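Local coordinates for protein glycerol dehydratase (Clostridium butyricum, PDB 1R9D) that dehydrates glycerol to 3-hydroxypropionaldehyde without coenzyme B12, probably by glycyl-radical chemistry, at residues A47-R50 against R51-L55; I64-R67 against D68-I72; L173-F177 against N178-N182; Q703-H706 against P707-K711; M717-S720 against S721-R724. All coordinates share one frame; numbering follows the deposited sequence.

How the contacts relate
From the N terminus, contact 1 lies in the opening turns of helix 47-61, and contact 2 follows in the loop between that helix and helix 92-97. Contact 3 lies at a break in helix 169-190; its centre is about 20 Å from that of contact 1, and both pack on helices 197-230 and 520-524. Contacts 4 and 5 come far later, on the other side of the chain's centre from contact 1, in the glycine radical region, where a short turn (contact 4) leads from strand 702-705 to helix 712-728. Phe705 CZ meets Leu722 CD2 there at 3.6 Å. All five are local and in series, so none nests or crosses, and only contacts 4 and 5 touch.

Contact 1 (A47-R50 against R51-L55); sequences AILR and RALAL
Four backbone hydrogen bonds bind Ala47, Ile48, Leu49 and Arg50 to Arg51, Ala52, Leu53 and Ala54, each from an amide to the carbonyl four residues earlier, the pattern of an alpha-helix. Leu53 N to Leu49 O is the shortest at 2.9 Å and nearly straight, with an N-H...O angle of 171°. Ala54 N to Arg50 O, at 3.0 Å, is more bent (139°).

The apolar contacts are slight. Leu49 CG and Leu53 CD1 come just within range at 4.5 Å, one turn apart along the same flank. Side-chain carbons also touch carbonyls of the preceding turn. Leu53 CG is beside its own backbone N (chi1 -65°), which lays it against Leu49 O at 3.2 Å. Ala54 CB likewise lies 3.2 Å from Arg50 O.

The charged side chains leave the helix. Arg51 sets its CG against Ala47 O (3.3 Å), then bends at chi2 and chi3 and carries its guanidinium to Glu88, which NH1 meets in a salt bridge. Arg50 also bends midway, and its NH1 has weaker partners in Glu43 and the carbonyl of Phe39. Ala52 packs on Ser207 of helix 197-230, whereas Ala54 faces helix 30-40.

Within this first part of helix 47-61, cohesion therefore comes chiefly from backbone bonds; Arg51 ties the helix to Glu88, while the links of Arg50 are weak.

Contact 2 (I64-R67 against D68-I72); sequences ITIR and DQELI
Arg67 to Glu70 form a type II beta turn, closed by Glu70 N bonding to Arg67 O at 3.3 Å, with Gln69 taking the positive phi (69°) characteristic of the third residue of this turn.

The side chain of Glu70 folds back along the turn and closes it a second time. Its CG sits beside its own backbone N (chi1 -84°) and the chain then runs extended, bringing OE2 to Arg67 N at 3.1 Å; the amide meets this oxygen from above the carboxylate plane. Arg67 and Glu70 lie side by side and point the same way, the carboxylate carbon CD of Glu70 3.6 Å from Arg67 CB. Their charged ends do not pair: Arg67 NE and Glu70 OE1 stay 4.2 Å apart, and the two planes are turned 61° from each other.

Each group finds its charge partner elsewhere, Glu70 OE1 in Lys317 and Arg67 NH2 in Asp320, while the carbonyls of Thr77 and Lys78 take further guanidinium hydrogens. One water donates to both Glu70 OE2 and Thr65 O, at 2.7 Å each, so OE2 is gripped from two sources. A second water donates to Ile66 O and, weakly, to Asp68 OD1.

This is a type II beta turn whose fourth residue also bonds, through its carboxylate, to the amide of the first. It sits in the loop between helices 47-61 and 92-97, tied by the salt bridges of its buried Arg67 and Glu70 to the end of helix 304-317 and the loop just beyond.

Contact 3 (L173-F177 against N178-N182); sequences LRVGF and NGIIN
Val175 lies against Gly179 at a break in helix 169-190, its CB and CG2 each 3.8 Å from Gly179 CA. This is a glycine-kinked helix: the axes of the short segments 173-177 and 178-182 make an angle of 61°. With no side chain on Gly179, the branched Val175 can rest directly on the backbone. Val175 CG2 also meets Ile180 CD1 at 4.1 Å; it occupies the place between the backbone N and the carbonyl carbon, while CG1 lies anti to the carbonyl carbon.

The backbone bonds around the break are weak. Gly179 N is shared between Val175 O at 3.0 Å and Gly176 O at 2.9 Å. Gly176 O also accepts a weak bond from Ile180 N. Regular bonding resumes with Ile181 N to Phe177 O, at 3.1 Å and 166°.

What bends the chain is Gly176, whose phi of 68° departs from the helical values on both sides of it. Farther out, the backbones of Leu173 and Asn178 bond to those of Ala257 and Gly254, one on each side of the bend. The Phe177 side chain packs on Ile216, Leu266, Ile270 and Phe521, joining the kink to helices 197-230, 260-277 and 520-524.

Beyond the break, Ile181 CG1, held beside its own backbone N, presses on Phe177 O at 3.1 Å.

Contact 4 (Q703-H706 against P707-K711); sequences QKFH and PSALK
The backbone is still extended through Phe705 and His706, and from Pro707 to Ala709 it coils with helical angles; Ala709 N bonds to His706 O at 3.0 Å and closes the turn between them. This is the strand-to-helix link of a beta-alpha-beta unit in which strand 702-705, helix 712-728 and strand 733-738 follow one another.

His706 carries most of the side-chain contact. Its CG is trans to the backbone N (chi1 180°), which swings the imidazole over the turn so that ND1 faces the start of the coil. Ser708 N donates to ND1 at 3.1 Å, fairly straight at 162° but tilted from the ring plane. Ser708 OG lies 2.8 Å from His706 ND1 in a hydrogen bond whose direction is open. Both the amide and the hydroxyl of Ser708 thus converge on ND1, which limits the rotation of the imidazole.

On the strand side of the turn, Phe705 CD2 meets Ala709 CB at 3.7 Å, and Phe705 CB meets Leu710 CD2 at 4.0 Å, so Phe705 is covered by the turn that follows it. Phe705 also packs on Pro680 and on His785 and Met787 of the C-terminal tail, while the Leu710 side chain touches Val738 of the neighbouring strand.

Pro707 lies over one face of the imidazole in a CH-pi contact, its CD 3.8 Å from the centroid of the His706 ring.

Contact 5 (M717-S720 against S721-R724); sequences MNLS and SLIR
Ile723 lays its CD1 on Leu719 CG, 3.9 Å away, and the two side chains cross obliquely on the inner flank of helix 712-728. The Ile723 CG1 branch keeps beside its own backbone N (chi1 -65°), which also brings CG1 to 3.3 Å from Leu719 O. Leu722 touches Leu719 more loosely, CD2 to CD1 at 4.5 Å. All three lean on Phe736 of strand 733-738, and Leu719 reaches Ala393 and Thr396 of helix 386-397 as well; they thus bind the helix of this beta-alpha-beta unit to its sheet and to a flanking helix.

Another side of the helix is polar. Arg724 runs extended from CG to NE, outward from the helix alongside Ser720, whose OG stands over one face of the guanidinium toward its rim, 3.7 Å from Arg724 NH1. The two are in contact without a hydrogen bond. The charge is met instead by Asp386, which forms a salt bridge with Arg724 NH2.

Beneath these side chains, amides 721 to 724 bond to carbonyls 717 to 720 in unbroken alpha-helical order. Arg724 N to Ser720 O, at 3.1 Å and 169°, is the straightest of the four, and Ser721 N to Met717 O measures 2.9 Å.

The chemistry is mixed: aliphatic branches pack by dispersion and burial on both the sheet and helix 386-397, and the Arg724-Asp386 salt bridge adds a charged tie to that helix.

Contact 1 (A47-R50 against R51-L55)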
loop_
_atom_site.group_PDB
_atom_site.type_symbol
_atom_site.label_atom_id
_atom_site.label_comp_id
_atom_site.label_asym_id
_atom_site.label_seq_id
_atom_site.Cartn_x
_atom_site.Cartn_y
_atom_site.Cartn_z
ATOM N N ALA A 47 2.556 7.277 2.238
ATOM C CA ALA A 47 2.645 7.219 3.697
ATOM C C ALA A 47 4.022 7.506 4.305
ATOM O O ALA A 47 4.123 8.223 5.302
ATOM C CB ALA A 47 2.134 5.867 4.194
ATOM N N ILE A 48 5.082 6.954 3.722
ATOM C CA ILE A 48 6.422 7.155 4.267
ATOM C C ILE A 48 6.842 8.627 4.278
ATOM O O ILE A 48 7.491 9.096 5.219
ATOM C CB ILE A 48 7.472 6.310 3.487
ATOM C CG1 ILE A 48 8.822 6.339 4.212
ATOM C CG2 ILE A 48 7.614 6.828 2.060
ATOM C CD1 ILE A 48 8.840 5.547 5.506
ATOM N N LEU A 49 6.469 9.356 3.234
ATOM C CA LEU A 49 6.817 10.769 3.148
ATOM C C LEU A 49 5.940 11.577 4.109
ATOM O O LEU A 49 6.393 12.561 4.690
ATOM C CB LEU A 49 6.655 11.247 1.700
ATOM C CG LEU A 49 7.694 12.214 1.121
ATOM C CD1 LEU A 49 9.108 11.799 1.498
ATOM C CD2 LEU A 49 7.551 12.228 -0.397
ATOM N N ARG A 50 4.689 11.160 4.287
ATOM C CA ARG A 50 3.795 11.846 5.218
ATOM C C ARG A 50 4.379 11.744 6.627
ATOM O O ARG A 50 4.332 12.699 7.405
ATOM C CB ARG A 50 2.400 11.216 5.199
ATOM C CG ARG A 50 1.593 11.543 3.954
ATOM C CD ARG A 50 0.237 12.131 4.329
ATOM N NE ARG A 50 -0.797 11.117 4.416
ATOM C CZ ARG A 50 -2.052 11.351 4.778
ATOM N NH1 ARG A 50 -2.448 12.576 5.100
ATOM N NH2 ARG A 50 -2.918 10.355 4.793
ATOM N N ARG A 51 4.935 10.578 6.943
ATOM C CA ARG A 51 5.535 10.347 8.252
ATOM C C ARG A 51 6.793 11.199 8.445
ATOM O O ARG A 51 7.041 11.717 9.533
ATOM C CB ARG A 51 5.890 8.864 8.420
ATOM C CG ARG A 51 4.692 7.914 8.525
ATOM C CD ARG A 51 3.850 8.198 9.769
ATOM N NE ARG A 51 4.690 8.345 10.955
ATOM C CZ ARG A 51 4.230 8.513 12.191
ATOM N NH1 ARG A 51 2.924 8.552 12.422
ATOM N NH2 ARG A 51 5.083 8.666 13.194
ATOM N N ALA A 52 7.594 11.335 7.390
ATOM C CA ALA A 52 8.817 12.129 7.470
ATOM C C ALA A 52 8.489 13.615 7.632
ATOM O O ALA A 52 9.063 14.296 8.482
ATOM C CB ALA A 52 9.668 11.915 6.221
ATOM N N LEU A 53 7.560 14.106 6.817
ATOM C CA LEU A 53 7.158 15.514 6.867
ATOM C C LEU A 53 6.460 15.862 8.179
ATOM O O LEU A 53 6.536 16.999 8.647
ATOM C CB LEU A 53 6.244 15.837 5.682
ATOM C CG LEU A 53 6.924 15.726 4.313
ATOM C CD1 LEU A 53 5.887 15.759 3.207
ATOM C CD2 LEU A 53 7.929 16.860 4.153
ATOM N N ALA A 54 5.780 14.884 8.772
ATOM C CA ALA A 54 5.093 15.100 10.040
ATOM C C ALA A 54 6.129 15.227 11.152
ATOM O O ALA A 54 6.037 16.116 12.001
ATOM C CB ALA A 54 4.140 13.945 10.332
ATOM N N LEU A 55 7.119 14.335 11.156
ATOM C CA LEU A 55 8.164 14.399 12.170
ATOM C C LEU A 55 8.872 15.750 12.049
ATOM O O LEU A 55 9.182 16.391 13.050
ATOM C CB LEU A 55 9.171 13.251 11.992
ATOM C CG LEU A 55 10.342 13.234 12.982
ATOM C CD1 LEU A 55 9.806 13.179 14.406
ATOM C CD2 LEU A 55 11.244 12.039 12.717
#

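Contact 2 (I64-R67 against D68-I72)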
loop_
_atom_site.group_PDB
_atom_site.type_symbol
_atom_site.label_atom_id
_atom_site.label_comp_id
_atom_site.label_asym_id
_atom_site.label_seq_id
_atom_site.Cartn_x
_atom_site.Cartn_y
_atom_site.Cartn_z
ATOM N N ILE A 64 10.033 23.545 23.410
ATOM C CA ILE A 64 11.337 23.102 23.889
ATOM C C ILE A 64 11.457 23.518 25.355
ATOM O O ILE A 64 10.904 24.541 25.755
ATOM C CB ILE A 64 12.465 23.775 23.060
ATOM C CG1 ILE A 64 12.373 23.314 21.606
ATOM C CG2 ILE A 64 13.825 23.433 23.626
ATOM C CD1 ILE A 64 12.426 21.810 21.447
ATOM N N THR A 65 12.162 22.725 26.155
ATOM C CA THR A 65 12.321 23.050 27.569
ATOM C C THR A 65 13.643 22.582 28.160
ATOM O O THR A 65 14.086 21.457 27.924
ATOM C CB THR A 65 11.200 22.421 28.439
ATOM O OG1 THR A 65 9.917 22.881 27.998
ATOM C CG2 THR A 65 11.390 22.804 29.903
ATOM N N ILE A 66 14.272 23.465 28.922
ATOM C CA ILE A 66 15.510 23.140 29.609
ATOM C C ILE A 66 15.172 23.366 31.076
ATOM O O ILE A 66 14.902 24.492 31.493
ATOM C CB ILE A 66 16.682 24.052 29.178
ATOM C CG1 ILE A 66 17.045 23.766 27.717
ATOM C CG2 ILE A 66 17.889 23.811 30.081
ATOM C CD1 ILE A 66 18.305 24.447 27.232
ATOM N N ARG A 67 15.151 22.286 31.849
ATOM C CA ARG A 67 14.812 22.372 33.263
ATOM C C ARG A 67 15.994 22.870 34.082
ATOM O O ARG A 67 17.148 22.711 33.688
ATOM C CB ARG A 67 14.336 21.007 33.770
ATOM C CG ARG A 67 13.235 20.382 32.904
ATOM C CD ARG A 67 12.648 19.132 33.546
ATOM N NE ARG A 67 11.871 18.323 32.607
ATOM C CZ ARG A 67 10.758 18.721 31.994
ATOM N NH1 ARG A 67 10.264 19.932 32.211
ATOM N NH2 ARG A 67 10.137 17.904 31.153
ATOM N N ASP A 68 15.702 23.480 35.225
ATOM C CA ASP A 68 16.751 24.022 36.081
ATOM C C ASP A 68 17.818 23.006 36.489
ATOM O O ASP A 68 17.507 21.875 36.858
ATOM C CB ASP A 68 16.132 24.639 37.339
ATOM C CG ASP A 68 15.011 25.614 37.021
ATOM O OD1 ASP A 68 15.215 26.504 36.163
ATOM O OD2 ASP A 68 13.925 25.495 37.632
ATOM N N GLN A 69 19.076 23.429 36.406
ATOM C CA GLN A 69 20.229 22.614 36.786
ATOM C C GLN A 69 20.563 21.405 35.904
ATOM O O GLN A 69 21.428 20.606 36.256
ATOM C CB GLN A 69 20.081 22.152 38.241
ATOM C CG GLN A 69 19.982 23.287 39.257
ATOM C CD GLN A 69 21.108 24.303 39.112
ATOM O OE1 GLN A 69 22.287 23.942 39.058
ATOM N NE2 GLN A 69 20.746 25.583 39.053
ATOM N N GLU A 70 19.895 21.270 34.765
ATOM C CA GLU A 70 20.171 20.144 33.872
ATOM C C GLU A 70 21.520 20.257 33.166
ATOM O O GLU A 70 21.942 21.350 32.781
ATOM C CB GLU A 70 19.070 20.014 32.810
ATOM C CG GLU A 70 17.834 19.243 33.254
ATOM C CD GLU A 70 16.845 19.010 32.117
ATOM O OE1 GLU A 70 16.034 18.065 32.221
ATOM O OE2 GLU A 70 16.872 19.776 31.126
ATOM N N LEU A 71 22.198 19.121 33.005
ATOM C CA LEU A 71 23.472 19.071 32.295
ATOM C C LEU A 71 23.187 18.438 30.931
ATOM O O LEU A 71 23.826 18.760 29.929
ATOM C CB LEU A 71 24.500 18.227 33.055
ATOM C CG LEU A 71 25.141 18.811 34.319
ATOM C CD1 LEU A 71 26.058 17.777 34.951
ATOM C CD2 LEU A 71 25.926 20.067 33.971
ATOM N N ILE A 72 22.217 17.531 30.913
ATOM C CA ILE A 72 21.799 16.845 29.690
ATOM C C ILE A 72 20.413 17.392 29.372
ATOM O O ILE A 72 19.494 17.265 30.179
ATOM C CB ILE A 72 21.715 15.311 29.907
ATOM C CG1 ILE A 72 23.110 14.745 30.193
ATOM C CG2 ILE A 72 21.081 14.640 28.683
ATOM C CD1 ILE A 72 24.082 14.840 29.022
HETATM O O HOH W 1 15.462 19.301 28.858
HETATM O O HOH W 2 15.975 26.558 32.852
#

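Contact 3 (L173-F177 against N178-N182)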
loop_
_atom_site.group_PDB
_atom_site.type_symbol
_atom_site.label_atom_id
_atom_site.label_comp_id
_atom_site.label_asym_id
_atom_site.label_seq_id
_atom_site.Cartn_x
_atom_site.Cartn_y
_atom_site.Cartn_z
ATOM N N LEU A 173 26.370 7.530 17.235
ATOM C CA LEU A 173 27.299 8.264 18.092
ATOM C C LEU A 173 28.593 8.504 17.326
ATOM O O LEU A 173 29.245 9.538 17.491
ATOM C CB LEU A 173 27.601 7.474 19.376
ATOM C CG LEU A 173 26.525 7.494 20.464
ATOM C CD1 LEU A 173 26.887 6.519 21.575
ATOM C CD2 LEU A 173 26.394 8.902 21.022
ATOM N N ARG A 174 28.957 7.550 16.476
ATOM C CA ARG A 174 30.183 7.658 15.698
ATOM C C ARG A 174 30.083 8.578 14.481
ATOM O O ARG A 174 30.948 9.432 14.276
ATOM C CB ARG A 174 30.641 6.272 15.228
ATOM C CG ARG A 174 31.971 6.293 14.492
ATOM C CD ARG A 174 32.395 4.919 14.000
ATOM N NE ARG A 174 31.665 4.494 12.809
ATOM C CZ ARG A 174 30.751 3.528 12.792
ATOM N NH1 ARG A 174 30.443 2.879 13.907
ATOM N NH2 ARG A 174 30.154 3.199 11.653
ATOM N N VAL A 175 29.030 8.413 13.685
ATOM C CA VAL A 175 28.872 9.197 12.460
ATOM C C VAL A 175 27.919 10.382 12.520
ATOM O O VAL A 175 27.889 11.203 11.600
ATOM C CB VAL A 175 28.434 8.289 11.291
ATOM C CG1 VAL A 175 29.405 7.125 11.152
ATOM C CG2 VAL A 175 27.020 7.784 11.525
ATOM N N GLY A 176 27.133 10.468 13.588
ATOM C CA GLY A 176 26.196 11.570 13.723
ATOM C C GLY A 176 25.063 11.524 12.718
ATOM O O GLY A 176 25.054 10.685 11.813
ATOM N N PHE A 177 24.097 12.420 12.877
ATOM C CA PHE A 177 22.966 12.469 11.967
ATOM C C PHE A 177 23.430 12.773 10.544
ATOM O O PHE A 177 22.768 12.392 9.581
ATOM C CB PHE A 177 21.946 13.506 12.442
ATOM C CG PHE A 177 21.290 13.152 13.753
ATOM C CD1 PHE A 177 21.358 14.019 14.840
ATOM C CD2 PHE A 177 20.609 11.945 13.901
ATOM C CE1 PHE A 177 20.760 13.691 16.057
ATOM C CE2 PHE A 177 20.006 11.606 15.116
ATOM C CZ PHE A 177 20.082 12.482 16.195
ATOM N N ASN A 178 24.566 13.452 10.406
ATOM C CA ASN A 178 25.088 13.750 9.070
ATOM C C ASN A 178 25.545 12.456 8.406
ATOM O O ASN A 178 25.393 12.279 7.194
ATOM C CB ASN A 178 26.285 14.710 9.124
ATOM C CG ASN A 178 25.901 16.116 9.532
ATOM O OD1 ASN A 178 24.809 16.589 9.230
ATOM N ND2 ASN A 178 26.816 16.802 10.204
ATOM N N GLY A 179 26.112 11.557 9.208
ATOM C CA GLY A 179 26.604 10.289 8.694
ATOM C C GLY A 179 25.502 9.414 8.133
ATOM O O GLY A 179 25.689 8.722 7.128
ATOM N N ILE A 180 24.347 9.448 8.790
ATOM C CA ILE A 180 23.191 8.670 8.361
ATOM C C ILE A 180 22.667 9.262 7.054
ATOM O O ILE A 180 22.382 8.538 6.093
ATOM C CB ILE A 180 22.076 8.705 9.435
ATOM C CG1 ILE A 180 22.608 8.126 10.752
ATOM C CG2 ILE A 180 20.863 7.918 8.961
ATOM C CD1 ILE A 180 23.128 6.689 10.632
ATOM N N ILE A 181 22.545 10.585 7.024
ATOM C CA ILE A 181 22.077 11.274 5.827
ATOM C C ILE A 181 22.982 10.927 4.649
ATOM O O ILE A 181 22.504 10.628 3.557
ATOM C CB ILE A 181 22.079 12.809 6.025
ATOM C CG1 ILE A 181 21.045 13.194 7.084
ATOM C CG2 ILE A 181 21.772 13.512 4.699
ATOM C CD1 ILE A 181 21.025 14.675 7.423
ATOM N N ASN A 182 24.292 10.949 4.874
ATOM C CA ASN A 182 25.227 10.643 3.795
ATOM C C ASN A 182 25.134 9.202 3.318
ATOM O O ASN A 182 25.348 8.925 2.139
ATOM C CB ASN A 182 26.662 10.976 4.207
ATOM C CG ASN A 182 26.889 12.472 4.335
ATOM O OD1 ASN A 182 26.278 13.266 3.615
ATOM N ND2 ASN A 182 27.777 12.864 5.243
#

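Contact 4 (Q703-H706 against P707-K711)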
loop_
_atom_site.group_PDB
_atom_site.type_symbol
_atom_site.label_atom_id
_atom_site.label_comp_id
_atom_site.label_asym_id
_atom_site.label_seq_id
_atom_site.Cartn_x
_atom_site.Cartn_y
_atom_site.Cartn_z
ATOM N N GLN A 703 11.304 -13.423 42.667
ATOM C CA GLN A 703 11.503 -13.966 44.003
ATOM C C GLN A 703 11.585 -12.770 44.949
ATOM O O GLN A 703 12.095 -11.709 44.579
ATOM C CB GLN A 703 12.753 -14.851 44.089
ATOM C CG GLN A 703 12.443 -16.309 43.721
ATOM C CD GLN A 703 13.463 -17.302 44.258
ATOM O OE1 GLN A 703 13.151 -18.477 44.470
ATOM N NE2 GLN A 703 14.680 -16.842 44.471
ATOM N N LYS A 704 11.032 -12.931 46.147
ATOM C CA LYS A 704 11.018 -11.862 47.138
ATOM C C LYS A 704 11.664 -12.339 48.428
ATOM O O LYS A 704 11.296 -13.385 48.962
ATOM C CB LYS A 704 9.576 -11.417 47.413
ATOM C CG LYS A 704 9.464 -10.266 48.406
ATOM C CD LYS A 704 8.041 -9.727 48.495
ATOM C CE LYS A 704 7.088 -10.741 49.094
ATOM N NZ LYS A 704 5.716 -10.183 49.267
ATOM N N PHE A 705 12.623 -11.567 48.925
ATOM C CA PHE A 705 13.323 -11.928 50.151
ATOM C C PHE A 705 13.118 -10.974 51.312
ATOM O O PHE A 705 12.967 -9.763 51.129
ATOM C CB PHE A 705 14.830 -12.028 49.904
ATOM C CG PHE A 705 15.256 -13.312 49.266
ATOM C CD1 PHE A 705 15.416 -13.403 47.890
ATOM C CD2 PHE A 705 15.468 -14.445 50.046
ATOM C CE1 PHE A 705 15.784 -14.612 47.292
ATOM C CE2 PHE A 705 15.831 -15.653 49.462
ATOM C CZ PHE A 705 15.991 -15.738 48.081
ATOM N N HIS A 706 13.117 -11.537 52.516
ATOM C CA HIS A 706 13.010 -10.728 53.714
ATOM C C HIS A 706 14.393 -10.082 53.760
ATOM O O HIS A 706 15.391 -10.727 53.451
ATOM C CB HIS A 706 12.779 -11.630 54.934
ATOM C CG HIS A 706 12.664 -10.883 56.224
ATOM N ND1 HIS A 706 13.763 -10.509 56.965
ATOM C CD2 HIS A 706 11.583 -10.415 56.892
ATOM C CE1 HIS A 706 13.365 -9.843 58.034
ATOM N NE2 HIS A 706 12.046 -9.771 58.014
ATOM N N PRO A 707 14.473 -8.794 54.118
ATOM C CA PRO A 707 15.763 -8.097 54.180
ATOM C C PRO A 707 16.904 -8.799 54.924
ATOM O O PRO A 707 18.072 -8.636 54.571
ATOM C CB PRO A 707 15.391 -6.756 54.807
ATOM C CG PRO A 707 14.040 -6.508 54.223
ATOM C CD PRO A 707 13.363 -7.859 54.380
ATOM N N SER A 708 16.574 -9.580 55.947
ATOM C CA SER A 708 17.600 -10.279 56.713
ATOM C C SER A 708 18.408 -11.265 55.867
ATOM O O SER A 708 19.571 -11.538 56.164
ATOM C CB SER A 708 16.963 -11.019 57.894
ATOM O OG SER A 708 16.055 -12.014 57.447
ATOM N N ALA A 709 17.801 -11.789 54.807
ATOM C CA ALA A 709 18.482 -12.753 53.943
ATOM C C ALA A 709 19.675 -12.174 53.180
ATOM O O ALA A 709 20.576 -12.912 52.786
ATOM C CB ALA A 709 17.484 -13.364 52.961
ATOM N N LEU A 710 19.684 -10.859 52.971
ATOM C CA LEU A 710 20.770 -10.210 52.239
ATOM C C LEU A 710 21.796 -9.539 53.145
ATOM O O LEU A 710 22.772 -8.966 52.667
ATOM C CB LEU A 710 20.203 -9.167 51.274
ATOM C CG LEU A 710 19.659 -9.630 49.916
ATOM C CD1 LEU A 710 20.819 -10.063 49.038
ATOM C CD2 LEU A 710 18.656 -10.760 50.098
ATOM N N LYS A 711 21.582 -9.625 54.452
ATOM C CA LYS A 711 22.476 -9.006 55.423
ATOM C C LYS A 711 23.898 -9.567 55.433
ATOM O O LYS A 711 24.109 -10.781 55.422
ATOM C CB LYS A 711 21.854 -9.114 56.820
ATOM C CG LYS A 711 22.673 -8.511 57.950
ATOM C CD LYS A 711 21.794 -8.292 59.179
ATOM C CE LYS A 711 22.602 -7.875 60.402
ATOM N NZ LYS A 711 23.386 -9.013 60.968
#

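Contact 5 (M717-S720 against S721-R724)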
loop_
_atom_site.group_PDB
_atom_site.type_symbol
_atom_site.label_atom_id
_atom_site.label_comp_id
_atom_site.label_asym_id
_atom_site.label_seq_id
_atom_site.Cartn_x
_atom_site.Cartn_y
_atom_site.Cartn_z
ATOM N N MET A 717 26.873 -13.523 49.268
ATOM C CA MET A 717 27.406 -14.798 48.797
ATOM C C MET A 717 26.266 -15.769 48.514
ATOM O O MET A 717 26.295 -16.504 47.525
ATOM C CB MET A 717 28.333 -15.408 49.854
ATOM C CG MET A 717 29.572 -14.581 50.157
ATOM S SD MET A 717 30.814 -14.678 48.856
ATOM C CE MET A 717 31.985 -15.832 49.613
ATOM N N ASN A 718 25.268 -15.775 49.393
ATOM C CA ASN A 718 24.125 -16.662 49.228
ATOM C C ASN A 718 23.281 -16.310 48.007
ATOM O O ASN A 718 22.841 -17.203 47.283
ATOM C CB ASN A 718 23.252 -16.655 50.483
ATOM C CG ASN A 718 23.886 -17.416 51.633
ATOM O OD1 ASN A 718 24.656 -18.355 51.418
ATOM N ND2 ASN A 718 23.553 -17.030 52.859
ATOM N N LEU A 719 23.049 -15.019 47.776
ATOM C CA LEU A 719 22.268 -14.608 46.609
ATOM C C LEU A 719 23.033 -15.008 45.352
ATOM O O LEU A 719 22.452 -15.506 44.385
ATOM C CB LEU A 719 22.044 -13.092 46.594
ATOM C CG LEU A 719 21.168 -12.628 45.419
ATOM C CD1 LEU A 719 19.720 -12.998 45.701
ATOM C CD2 LEU A 719 21.296 -11.126 45.213
ATOM N N SER A 720 24.341 -14.778 45.373
ATOM C CA SER A 720 25.201 -15.120 44.248
ATOM C C SER A 720 25.128 -16.617 43.944
ATOM O O SER A 720 25.045 -17.026 42.784
ATOM C CB SER A 720 26.645 -14.726 44.562
ATOM O OG SER A 720 27.544 -15.314 43.638
ATOM N N SER A 721 25.159 -17.436 44.989
ATOM C CA SER A 721 25.086 -18.884 44.812
ATOM C C SER A 721 23.711 -19.312 44.287
ATOM O O SER A 721 23.597 -20.222 43.459
ATOM C CB SER A 721 25.377 -19.586 46.140
ATOM O OG SER A 721 25.351 -20.992 45.977
ATOM N N LEU A 722 22.665 -18.655 44.780
ATOM C CA LEU A 722 21.303 -18.956 44.364
ATOM C C LEU A 722 21.144 -18.702 42.868
ATOM O O LEU A 722 20.581 -19.525 42.143
ATOM C CB LEU A 722 20.316 -18.077 45.132
ATOM C CG LEU A 722 18.822 -18.308 44.895
ATOM C CD1 LEU A 722 18.380 -19.582 45.600
ATOM C CD2 LEU A 722 18.031 -17.119 45.424
ATOM N N ILE A 723 21.647 -17.560 42.411
ATOM C CA ILE A 723 21.551 -17.195 41.004
ATOM C C ILE A 723 22.336 -18.162 40.121
ATOM O O ILE A 723 21.816 -18.669 39.127
ATOM C CB ILE A 723 22.060 -15.749 40.773
ATOM C CG1 ILE A 723 21.129 -14.758 41.489
ATOM C CG2 ILE A 723 22.134 -15.449 39.281
ATOM C CD1 ILE A 723 21.687 -13.331 41.592
ATOM N N ARG A 724 23.583 -18.424 40.483
ATOM C CA ARG A 724 24.403 -19.328 39.687
ATOM C C ARG A 724 23.813 -20.728 39.563
ATOM O O ARG A 724 23.897 -21.346 38.504
ATOM C CB ARG A 724 25.817 -19.400 40.260
ATOM C CG ARG A 724 26.646 -18.167 39.944
ATOM C CD ARG A 724 27.973 -18.189 40.664
ATOM N NE ARG A 724 28.866 -17.128 40.199
ATOM C CZ ARG A 724 29.947 -16.728 40.863
ATOM N NH1 ARG A 724 30.261 -17.297 42.019
ATOM N NH2 ARG A 724 30.716 -15.764 40.371
#